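Local coordinates for protein iron-regulated transcriptional activator AFT2 (Saccharomyces cerevisiae, PDB 4LMG) that activates the iron regulon when iron is scarce, recognising the CACCC iron-responsive element in the promoters of its target genes, at residues I7-V12 / P23-I28; H19-W24 / V46-R51; I34-E39 / F75-A80. All coordinates share one frame; numbering follows the deposited sequence.

From the N terminus, interaction 1 closes a short loop, bringing the strand at 7-8 and the turn after it back to helix 21-29. Interaction 2 opens at the beginning of that same helix, sharing Pro-23 and Trp-24 with interaction 1, and closes on strand 45-50. Interaction 3 begins between those two ends, at 34-39, and closes at 75-80, so interactions 2 and 3 cross while interactions 1 and 3 follow in series. Leu-25 is the common joint, packing on Phe-48, Ile-36 and Ile-77. Interactions 1 and 2 tie helix 21-29 to the N-terminal segment and to strand 45-50, while interaction 3 joins two strands of the antiparallel WRKY-GCM1 sheet, whose outermost strand 36-42 meets DNA.

Interaction 1 of 3, residues I7-V12 / P23-I28; sequences IHLDPV and PWLQKI
The indole of Trp-24 extends from helix 21-29 toward the N-terminal segment and provides the largest share of the contact. The CD2 methyl of Leu-9 lies 4.4 Å from CH2 of Trp-24 and equally 4.4 Å from CD2 of Leu-25, so one leucine branch bridges two consecutive helix residues. Farther along the loop, the carbonyl oxygen of Pro-11, a residue that follows a cis peptide bond, approaches CZ2 of Trp-24 obliquely, at 3.9 Å; no hydrogen bond links the two segments, and the contact rests on packing. CG of Trp-24 points away from the backbone N (chi1 179°), beside the carbonyl carbon. CD1 of Ile-28, one turn later, sits 3.5 Å above the plane of the Trp-24 ring, offset toward its rim. In the WRKY-GCM1 fold the contact joins the flank of this helix to the chain leaving strand 7-8, an outermost strand of the antiparallel sheet. Leu-9 is itself held there by backbone hydrogen bonding to Val-90, and its side chain also touches Val-90 and Val-92 of strand 87-93. Around Trp-24, Phe-15 meets the ring edge-to-face and Pro-13 packs against it, while on the sheet side Leu-25 rests on Ile-36.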
# COMPACT_ATOMS: atom_id res chain seq x y z
N ILE A 7 0.01 7.15 -27.15
CA ILE A 7 -0.29 8.54 -27.44
C ILE A 7 0.40 9.50 -26.47
O ILE A 7 0.14 9.47 -25.27
CB ILE A 7 -1.80 8.81 -27.40
CG1 ILE A 7 -2.54 7.83 -28.31
CG2 ILE A 7 -2.10 10.25 -27.79
CD1 ILE A 7 -4.04 7.93 -28.23
N HIS A 8 1.29 10.34 -27.00
CA HIS A 8 1.97 11.33 -26.18
C HIS A 8 1.09 12.57 -25.99
O HIS A 8 0.50 13.06 -26.95
CB HIS A 8 3.31 11.73 -26.81
CG HIS A 8 4.35 10.66 -26.74
ND1 HIS A 8 4.31 9.53 -27.53
CD2 HIS A 8 5.45 10.54 -25.97
CE1 HIS A 8 5.35 8.77 -27.25
NE2 HIS A 8 6.06 9.35 -26.30
N LEU A 9 1.02 13.06 -24.76
CA LEU A 9 0.21 14.23 -24.45
C LEU A 9 1.03 15.51 -24.54
O LEU A 9 2.17 15.57 -24.09
CB LEU A 9 -0.40 14.10 -23.05
CG LEU A 9 -1.80 13.49 -22.96
CD1 LEU A 9 -1.91 12.24 -23.80
CD2 LEU A 9 -2.17 13.21 -21.51
N ASP A 10 0.44 16.54 -25.15
CA ASP A 10 1.08 17.84 -25.28
C ASP A 10 0.04 18.96 -25.28
O ASP A 10 -1.04 18.81 -25.83
CB ASP A 10 1.90 17.91 -26.57
CG ASP A 10 3.22 17.17 -26.46
OD1 ASP A 10 3.85 17.24 -25.38
OD2 ASP A 10 3.63 16.53 -27.45
N PRO A 11 0.38 20.09 -24.64
CA PRO A 11 1.65 20.27 -23.93
C PRO A 11 1.56 19.76 -22.50
O PRO A 11 0.46 19.61 -21.97
CB PRO A 11 1.83 21.78 -23.93
CG PRO A 11 0.43 22.30 -23.86
CD PRO A 11 -0.42 21.33 -24.64
N VAL A 12 2.71 19.49 -21.89
CA VAL A 12 2.75 19.03 -20.51
C VAL A 12 3.35 20.11 -19.61
O VAL A 12 4.47 20.56 -19.84
CB VAL A 12 3.56 17.73 -20.37
CG1 VAL A 12 3.59 17.27 -18.92
CG2 VAL A 12 2.98 16.65 -21.27
N PRO A 23 -3.68 15.31 -10.08
CA PRO A 23 -4.68 16.38 -10.12
C PRO A 23 -4.84 16.97 -11.52
O PRO A 23 -5.95 17.32 -11.93
CB PRO A 23 -4.10 17.44 -9.18
CG PRO A 23 -3.22 16.68 -8.25
CD PRO A 23 -2.64 15.57 -9.07
N TRP A 24 -3.74 17.08 -12.25
CA TRP A 24 -3.78 17.61 -13.61
C TRP A 24 -4.52 16.63 -14.52
O TRP A 24 -5.37 17.03 -15.32
CB TRP A 24 -2.37 17.87 -14.13
CG TRP A 24 -2.34 18.38 -15.53
CD1 TRP A 24 -2.72 19.62 -15.97
CD2 TRP A 24 -1.90 17.67 -16.69
NE1 TRP A 24 -2.55 19.72 -17.33
CE2 TRP A 24 -2.04 18.54 -17.80
CE3 TRP A 24 -1.39 16.38 -16.91
CZ2 TRP A 24 -1.70 18.16 -19.09
CZ3 TRP A 24 -1.05 16.01 -18.19
CH2 TRP A 24 -1.21 16.89 -19.27
N LEU A 25 -4.19 15.35 -14.39
CA LEU A 25 -4.83 14.32 -15.21
C LEU A 25 -6.32 14.21 -14.93
O LEU A 25 -7.11 13.91 -15.83
CB LEU A 25 -4.13 12.98 -15.00
CG LEU A 25 -2.75 12.87 -15.66
CD1 LEU A 25 -2.07 11.57 -15.29
CD2 LEU A 25 -2.90 13.00 -17.17
N GLN A 26 -6.72 14.44 -13.68
CA GLN A 26 -8.13 14.38 -13.30
C GLN A 26 -8.93 15.47 -14.00
O GLN A 26 -10.06 15.23 -14.44
CB GLN A 26 -8.29 14.50 -11.78
CG GLN A 26 -7.85 13.27 -11.00
CD GLN A 26 -7.90 13.49 -9.51
OE1 GLN A 26 -7.38 14.48 -8.99
NE2 GLN A 26 -8.53 12.56 -8.80
N LYS A 27 -8.36 16.66 -14.10
CA LYS A 27 -9.02 17.76 -14.79
C LYS A 27 -9.32 17.38 -16.23
O LYS A 27 -10.33 17.80 -16.79
CB LYS A 27 -8.15 19.02 -14.75
CG LYS A 27 -8.08 19.69 -13.39
CD LYS A 27 -7.19 20.92 -13.44
CE LYS A 27 -7.66 21.90 -14.50
NZ LYS A 27 -6.79 23.10 -14.57
N ILE A 28 -8.45 16.57 -16.82
CA ILE A 28 -8.58 16.20 -18.22
C ILE A 28 -9.48 14.98 -18.44
O ILE A 28 -10.28 14.95 -19.37
CB ILE A 28 -7.20 15.90 -18.85
CG1 ILE A 28 -6.31 17.14 -18.78
CG2 ILE A 28 -7.37 15.45 -20.30
CD1 ILE A 28 -4.93 16.91 -19.35

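Interaction 2 of 3, residues H19-W24 / V46-R51; sequences HEIKPW and VTFKCR. With ZN (zinc ion), chain I; nucleotides of chain G.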
# COMPACT_ATOMS: atom_id res chain seq x y z
N HIS A 19 3.54 14.16 -7.50
CA HIS A 19 2.22 14.29 -6.90
C HIS A 19 1.35 15.38 -7.53
O HIS A 19 0.15 15.44 -7.28
CB HIS A 19 2.35 14.51 -5.39
CG HIS A 19 2.81 13.30 -4.65
ND1 HIS A 19 3.75 13.35 -3.63
CD2 HIS A 19 2.48 11.99 -4.77
CE1 HIS A 19 3.96 12.14 -3.17
NE2 HIS A 19 3.20 11.29 -3.84
N GLU A 20 1.96 16.22 -8.35
CA GLU A 20 1.22 17.29 -9.03
C GLU A 20 0.56 16.78 -10.30
O GLU A 20 -0.24 17.47 -10.92
CB GLU A 20 2.16 18.45 -9.36
CG GLU A 20 3.00 18.91 -8.18
CD GLU A 20 4.11 19.86 -8.59
OE1 GLU A 20 4.21 20.17 -9.80
OE2 GLU A 20 4.88 20.30 -7.71
N ILE A 21 0.90 15.55 -10.68
CA ILE A 21 0.45 15.01 -11.96
C ILE A 21 -0.99 14.49 -11.93
O ILE A 21 -1.77 14.77 -12.84
CB ILE A 21 1.40 13.90 -12.45
CG1 ILE A 21 2.84 14.42 -12.49
CG2 ILE A 21 0.97 13.39 -13.82
CD1 ILE A 21 3.85 13.41 -12.98
N LYS A 22 -1.33 13.74 -10.89
CA LYS A 22 -2.67 13.17 -10.76
C LYS A 22 -3.78 14.22 -10.86
O LYS A 22 -4.72 14.06 -11.64
CB LYS A 22 -2.81 12.35 -9.47
CG LYS A 22 -4.19 11.75 -9.27
CD LYS A 22 -4.26 10.92 -8.00
CE LYS A 22 -5.65 10.33 -7.79
NZ LYS A 22 -5.72 9.50 -6.56
N PRO A 23 -3.68 15.31 -10.08
CA PRO A 23 -4.68 16.38 -10.12
C PRO A 23 -4.84 16.97 -11.52
O PRO A 23 -5.95 17.32 -11.93
CB PRO A 23 -4.10 17.44 -9.18
CG PRO A 23 -3.22 16.68 -8.25
CD PRO A 23 -2.64 15.57 -9.07
N TRP A 24 -3.74 17.08 -12.25
CA TRP A 24 -3.78 17.61 -13.61
C TRP A 24 -4.52 16.63 -14.52
O TRP A 24 -5.37 17.03 -15.32
CB TRP A 24 -2.37 17.87 -14.13
CG TRP A 24 -2.34 18.38 -15.53
CD1 TRP A 24 -2.72 19.62 -15.97
CD2 TRP A 24 -1.90 17.67 -16.69
NE1 TRP A 24 -2.55 19.72 -17.33
CE2 TRP A 24 -2.04 18.54 -17.80
CE3 TRP A 24 -1.39 16.38 -16.91
CZ2 TRP A 24 -1.70 18.16 -19.09
CZ3 TRP A 24 -1.05 16.01 -18.19
CH2 TRP A 24 -1.21 16.89 -19.27
N VAL A 46 5.17 7.93 -12.56
CA VAL A 46 3.85 7.63 -12.01
C VAL A 46 3.01 6.91 -13.06
O VAL A 46 2.90 7.36 -14.20
CB VAL A 46 3.11 8.89 -11.57
CG1 VAL A 46 1.84 8.52 -10.80
CG2 VAL A 46 4.01 9.76 -10.71
N THR A 47 2.43 5.78 -12.67
CA THR A 47 1.56 5.02 -13.56
C THR A 47 0.13 5.11 -13.06
O THR A 47 -0.16 4.85 -11.90
CB THR A 47 1.98 3.55 -13.65
OG1 THR A 47 3.31 3.46 -14.19
CG2 THR A 47 1.03 2.78 -14.54
N PHE A 48 -0.78 5.48 -13.96
CA PHE A 48 -2.18 5.65 -13.63
C PHE A 48 -3.03 4.61 -14.34
O PHE A 48 -2.65 4.09 -15.39
CB PHE A 48 -2.66 7.04 -14.02
CG PHE A 48 -1.87 8.16 -13.39
CD1 PHE A 48 -0.70 8.62 -13.97
CD2 PHE A 48 -2.32 8.76 -12.23
CE1 PHE A 48 0.01 9.65 -13.40
CE2 PHE A 48 -1.61 9.79 -11.65
CZ PHE A 48 -0.44 10.23 -12.23
N LYS A 49 -4.19 4.30 -13.76
CA LYS A 49 -5.16 3.44 -14.41
C LYS A 49 -6.57 3.79 -13.93
O LYS A 49 -6.75 4.64 -13.06
CB LYS A 49 -4.86 1.97 -14.13
CG LYS A 49 -4.92 1.58 -12.67
CD LYS A 49 -4.57 0.11 -12.49
CE LYS A 49 -4.56 -0.28 -11.03
NZ LYS A 49 -4.02 -1.66 -10.86
N CYS A 50 -7.57 3.12 -14.50
CA CYS A 50 -8.95 3.34 -14.08
C CYS A 50 -9.19 2.75 -12.71
O CYS A 50 -8.76 1.63 -12.43
CB CYS A 50 -9.93 2.74 -15.08
SG CYS A 50 -10.09 3.65 -16.63
N ARG A 51 -9.86 3.50 -11.85
CA ARG A 51 -10.27 2.96 -10.56
C ARG A 51 -10.97 1.63 -10.78
O ARG A 51 -11.75 1.48 -11.72
CB ARG A 51 -11.20 3.92 -9.82
CG ARG A 51 -11.61 3.42 -8.44
CD ARG A 51 -12.59 4.36 -7.78
NE ARG A 51 -12.14 5.74 -7.86
CZ ARG A 51 -11.21 6.26 -7.07
NH1 ARG A 51 -10.63 5.52 -6.13
NH2 ARG A 51 -10.86 7.53 -7.21
ZN ZN I . -10.88 2.01 -18.02
P DG G 9 -7.67 0.75 -7.09
OP1 DG G 9 -9.01 1.00 -7.65
OP2 DG G 9 -6.64 0.10 -7.94
O5' DG G 9 -7.08 2.12 -6.53
C5' DG G 9 -7.81 2.79 -5.52
C4' DG G 9 -6.89 3.54 -4.57
O4' DG G 9 -6.29 2.61 -3.62
C3' DG G 9 -5.72 4.25 -5.23
O3' DG G 9 -5.43 5.40 -4.44
C2' DG G 9 -4.61 3.21 -5.16
C1' DG G 9 -4.88 2.56 -3.81
N9 DG G 9 -4.51 1.15 -3.68
C8 DG G 9 -4.77 0.13 -4.57
N7 DG G 9 -4.32 -1.03 -4.18
C5 DG G 9 -3.74 -0.78 -2.95
C6 DG G 9 -3.08 -1.65 -2.04
O6 DG G 9 -2.89 -2.87 -2.16
N1 DG G 9 -2.63 -0.98 -0.91
C2 DG G 9 -2.79 0.37 -0.68
N2 DG G 9 -2.28 0.84 0.46
N3 DG G 9 -3.40 1.20 -1.52
C4 DG G 9 -3.84 0.56 -2.63
P DA G 11 1.39 7.76 -3.92
OP1 DA G 11 0.24 8.42 -3.26
OP2 DA G 11 1.88 8.27 -5.23
O5' DA G 11 2.64 7.75 -2.93
C5' DA G 11 2.43 7.46 -1.55
C4' DA G 11 3.53 6.58 -0.98
O4' DA G 11 3.34 5.20 -1.40
C3' DA G 11 4.97 6.93 -1.34
O3' DA G 11 5.71 6.68 -0.14
C2' DA G 11 5.29 5.95 -2.48
C1' DA G 11 4.48 4.72 -2.09
N9 DA G 11 3.99 3.91 -3.20
C8 DA G 11 3.55 4.33 -4.42
N7 DA G 11 3.16 3.36 -5.21
C5 DA G 11 3.34 2.22 -4.45
C6 DA G 11 3.10 0.85 -4.71
N6 DA G 11 2.61 0.38 -5.86
N1 DA G 11 3.40 -0.04 -3.73
C2 DA G 11 3.88 0.42 -2.58
N3 DA G 11 4.14 1.68 -2.22
C4 DA G 11 3.84 2.54 -3.21
P DC G 10 -4.61 6.63 -5.06
OP1 DC G 10 -4.93 7.83 -4.28
OP2 DC G 10 -4.83 6.63 -6.53
O5' DC G 10 -3.08 6.22 -4.80
C5' DC G 10 -2.54 6.31 -3.49
C4' DC G 10 -1.20 5.60 -3.38
O4' DC G 10 -1.40 4.16 -3.27
C3' DC G 10 -0.24 5.81 -4.56
O3' DC G 10 1.04 6.21 -4.09
C2' DC G 10 -0.12 4.41 -5.16
C1' DC G 10 -0.27 3.58 -3.89
N1 DC G 10 -0.47 2.13 -4.11
C2 DC G 10 0.03 1.23 -3.16
O2 DC G 10 0.63 1.67 -2.17
N3 DC G 10 -0.14 -0.10 -3.36
C4 DC G 10 -0.79 -0.54 -4.44
N4 DC G 10 -0.93 -1.87 -4.57
C5 DC G 10 -1.31 0.36 -5.42
C6 DC G 10 -1.13 1.67 -5.21
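The Phe-48 ring meets the start of the helix partly with its edge: CB of Lys-22 lies near the ring plane, 3.6 Å from CE2 of Phe-48. Ile-21 comes in obliquely, its CG2 methyl 3.8 Å from CZ of Phe-48, and the two side chains cross at about a right angle. The other flat group, the imidazole of His-19, presents its edge to the DNA, with NE2 of His-19 3.6 Å from OP2 of DA11 of chain G. Beyond the phenyl ring, CD1 of Ile-21 touches CG2 of Val-46 at 4.3 Å, extending the apolar seam along the strand. Lys-22 belongs to both core and DNA surface. Its chain runs extended from a chi1 of 179°, so CB packs on Phe-48 while NZ of Lys-22 reaches the phosphate of DC10 of chain G, 2.9 Å from OP1 and in a weak hydrogen bond of 3.0 Å with OP2. At the strand's far end SG of Cys-50 binds the zinc ion at 2.3 Å, in a site completed by Cys-73, His-97 and His-99. The start of helix 21-29 packs against strand 45-50, which runs between strands 36-42 and 76-82; Phe-48 touches Ile-38 and Ile-77 on these neighbours, and Ile-21 reaches Ala-79.

Interaction 3 of 3, residues I34-E39 / F75-A80; sequences IDIVIE and FRIRAA. With nucleotides of chain G; nucleotides of chain H.
Glu-39 and Arg-76 form a salt bridge at the DNA surface, in which NE of Arg-76 gives a weak hydrogen bond of 3.5 Å to OE1 of Glu-39. The acceptor lies at the edge of the guanidinium, near its plane, but the carboxylate is turned 67° from that plane, so the two groups do not pair flat side by side. What fixes the arginine more firmly is the backbone just before it: NH1 of Arg-76 donates to the carbonyl oxygen of Phe-75 at 2.8 Å, approaching from above the carbonyl plane, and also to the oxygen of Cys-73. A bend at chi2 (-58°) folds the chain of Arg-76 back for this grip. One face of the guanidinium then lies against the adenine of DA1 of chain H, with NH2 of Arg-76 3.1 Å from C2 of the base. On the other segment the backbone N of Ile-38 makes a nearly straight hydrogen bond of 2.8 Å (175°) to OP2 of DC10 of chain G, while the carbonyl oxygen of Glu-39 comes to 3.4 Å from C5 of the same cytosine. Ile-38 adds its side chain, and the Glu-39 oxygen also makes a weak hydrogen bond to N6 of an adenine. Inward from the DNA the contact becomes apolar. CG2 of Ile-36 lies 4.4 Å from CD1 of Ile-77, and CG2 of Ile-34 meets CE1 of Phe-75 obliquely at 4.2 Å. The Phe-75 ring stacks on His-97, a zinc ligand, beside the metal site. Both strands flank 45-50; the apolar pairs meet over the face on which helix 21-29 lies, Glu-39 and Arg-76 on the other. Leu-25 and Gln-26 pack on Ile-36, and Phe-29 on Ile-34 and Ile-77.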
# COMPACT_ATOMS: atom_id res chain seq x y z
N ILE A 34 -13.70 9.15 -17.05
CA ILE A 34 -12.56 8.32 -16.69
C ILE A 34 -12.04 8.70 -15.31
O ILE A 34 -11.66 9.85 -15.08
CB ILE A 34 -11.43 8.43 -17.72
CG1 ILE A 34 -11.92 7.92 -19.08
CG2 ILE A 34 -10.21 7.64 -17.26
CD1 ILE A 34 -10.92 8.12 -20.21
N ASP A 35 -12.03 7.73 -14.41
CA ASP A 35 -11.64 7.94 -13.02
C ASP A 35 -10.25 7.36 -12.78
O ASP A 35 -10.10 6.15 -12.59
CB ASP A 35 -12.66 7.27 -12.09
CG ASP A 35 -12.45 7.61 -10.63
OD1 ASP A 35 -11.41 8.21 -10.29
OD2 ASP A 35 -13.34 7.28 -9.81
N ILE A 36 -9.23 8.21 -12.78
CA ILE A 36 -7.85 7.75 -12.69
C ILE A 36 -7.39 7.49 -11.26
O ILE A 36 -7.66 8.29 -10.35
CB ILE A 36 -6.87 8.74 -13.34
CG1 ILE A 36 -6.92 10.08 -12.61
CG2 ILE A 36 -7.17 8.91 -14.83
CD1 ILE A 36 -5.76 10.99 -12.93
N VAL A 37 -6.70 6.38 -11.06
CA VAL A 37 -6.02 6.12 -9.79
C VAL A 37 -4.54 5.83 -10.05
O VAL A 37 -4.15 5.53 -11.18
CB VAL A 37 -6.65 4.95 -9.02
CG1 VAL A 37 -8.06 5.31 -8.57
CG2 VAL A 37 -6.66 3.69 -9.87
N ILE A 38 -3.73 5.93 -9.01
CA ILE A 38 -2.31 5.61 -9.12
C ILE A 38 -2.07 4.12 -8.91
O ILE A 38 -2.39 3.57 -7.86
CB ILE A 38 -1.46 6.39 -8.10
CG1 ILE A 38 -1.70 7.90 -8.24
CG2 ILE A 38 0.02 6.06 -8.28
CD1 ILE A 38 -1.09 8.71 -7.12
N GLU A 39 -1.52 3.47 -9.93
CA GLU A 39 -1.14 2.08 -9.82
C GLU A 39 0.18 1.98 -9.07
O GLU A 39 0.39 1.09 -8.25
CB GLU A 39 -0.98 1.46 -11.21
CG GLU A 39 -0.45 0.04 -11.20
CD GLU A 39 -0.43 -0.58 -12.58
OE1 GLU A 39 0.11 0.06 -13.51
OE2 GLU A 39 -0.95 -1.70 -12.74
N PHE A 75 -6.52 0.15 -19.90
CA PHE A 75 -6.16 1.57 -20.00
C PHE A 75 -5.03 1.93 -19.04
O PHE A 75 -5.09 1.59 -17.85
CB PHE A 75 -7.38 2.45 -19.75
CG PHE A 75 -7.11 3.92 -19.86
CD1 PHE A 75 -6.86 4.68 -18.72
CD2 PHE A 75 -7.12 4.55 -21.09
CE1 PHE A 75 -6.62 6.05 -18.82
CE2 PHE A 75 -6.88 5.91 -21.20
CZ PHE A 75 -6.63 6.66 -20.06
N ARG A 76 -4.02 2.63 -19.54
CA ARG A 76 -2.88 3.03 -18.72
C ARG A 76 -2.35 4.40 -19.11
O ARG A 76 -2.24 4.73 -20.29
CB ARG A 76 -1.75 2.00 -18.81
CG ARG A 76 -2.01 0.69 -18.09
CD ARG A 76 -2.29 0.92 -16.61
NE ARG A 76 -2.38 -0.34 -15.87
CZ ARG A 76 -3.43 -1.15 -15.90
NH1 ARG A 76 -4.49 -0.84 -16.63
NH2 ARG A 76 -3.42 -2.27 -15.19
N ILE A 77 -2.01 5.20 -18.10
CA ILE A 77 -1.31 6.45 -18.33
C ILE A 77 0.03 6.40 -17.60
O ILE A 77 0.09 6.04 -16.42
CB ILE A 77 -2.11 7.67 -17.84
CG1 ILE A 77 -3.46 7.73 -18.54
CG2 ILE A 77 -1.33 8.95 -18.07
CD1 ILE A 77 -4.28 8.94 -18.16
N ARG A 78 1.10 6.74 -18.30
CA ARG A 78 2.43 6.70 -17.71
C ARG A 78 3.13 8.05 -17.83
O ARG A 78 3.37 8.53 -18.93
CB ARG A 78 3.27 5.60 -18.36
CG ARG A 78 4.60 5.34 -17.68
CD ARG A 78 5.16 3.99 -18.10
NE ARG A 78 6.49 3.74 -17.55
CZ ARG A 78 7.62 3.98 -18.21
NH1 ARG A 78 7.59 4.46 -19.44
NH2 ARG A 78 8.79 3.73 -17.64
N ALA A 79 3.43 8.66 -16.69
CA ALA A 79 4.19 9.89 -16.66
C ALA A 79 5.61 9.58 -16.20
O ALA A 79 5.80 8.98 -15.14
CB ALA A 79 3.54 10.91 -15.74
N ALA A 80 6.59 9.97 -16.99
CA ALA A 80 7.99 9.66 -16.69
C ALA A 80 8.88 10.90 -16.78
O ALA A 80 8.77 11.69 -17.71
CB ALA A 80 8.49 8.57 -17.62
P DC G 10 -4.61 6.63 -5.06
OP1 DC G 10 -4.93 7.83 -4.28
OP2 DC G 10 -4.83 6.63 -6.53
O5' DC G 10 -3.08 6.22 -4.80
C5' DC G 10 -2.54 6.31 -3.49
C4' DC G 10 -1.20 5.60 -3.38
O4' DC G 10 -1.40 4.16 -3.27
C3' DC G 10 -0.24 5.81 -4.56
O3' DC G 10 1.04 6.21 -4.09
C2' DC G 10 -0.12 4.41 -5.16
C1' DC G 10 -0.27 3.58 -3.89
N1 DC G 10 -0.47 2.13 -4.11
C2 DC G 10 0.03 1.23 -3.16
O2 DC G 10 0.63 1.67 -2.17
N3 DC G 10 -0.14 -0.10 -3.36
C4 DC G 10 -0.79 -0.54 -4.44
N4 DC G 10 -0.93 -1.87 -4.57
C5 DC G 10 -1.31 0.36 -5.42
C6 DC G 10 -1.13 1.67 -5.21
O5' DA H 1 5.02 0.71 -19.12
C5' DA H 1 3.67 0.33 -18.88
C4' DA H 1 3.36 0.30 -17.39
O4' DA H 1 1.95 0.06 -17.20
C3' DA H 1 4.05 -0.80 -16.60
O3' DA H 1 4.11 -0.44 -15.22
C2' DA H 1 3.11 -1.98 -16.83
C1' DA H 1 1.74 -1.31 -16.89
N9 DA H 1 0.86 -1.87 -17.90
C8 DA H 1 0.85 -1.59 -19.24
N7 DA H 1 -0.06 -2.25 -19.92
C5 DA H 1 -0.70 -3.01 -18.96
C6 DA H 1 -1.76 -3.94 -19.03
N6 DA H 1 -2.39 -4.25 -20.17
N1 DA H 1 -2.15 -4.53 -17.88
C2 DA H 1 -1.52 -4.21 -16.74
N3 DA H 1 -0.51 -3.37 -16.55
C4 DA H 1 -0.15 -2.79 -17.71
P DG G 9 -7.67 0.75 -7.09
OP1 DG G 9 -9.01 1.00 -7.65
OP2 DG G 9 -6.64 0.10 -7.94
O5' DG G 9 -7.08 2.12 -6.53
C5' DG G 9 -7.81 2.79 -5.52
C4' DG G 9 -6.89 3.54 -4.57
O4' DG G 9 -6.29 2.61 -3.62
C3' DG G 9 -5.72 4.25 -5.23
O3' DG G 9 -5.43 5.40 -4.44
C2' DG G 9 -4.61 3.21 -5.16
C1' DG G 9 -4.88 2.56 -3.81
N9 DG G 9 -4.51 1.15 -3.68
C8 DG G 9 -4.77 0.13 -4.57
N7 DG G 9 -4.32 -1.03 -4.18
C5 DG G 9 -3.74 -0.78 -2.95
C6 DG G 9 -3.08 -1.65 -2.04
O6 DG G 9 -2.89 -2.87 -2.16
N1 DG G 9 -2.63 -0.98 -0.91
C2 DG G 9 -2.79 0.37 -0.68
N2 DG G 9 -2.28 0.84 0.46
N3 DG G 9 -3.40 1.20 -1.52
C4 DG G 9 -3.84 0.56 -2.63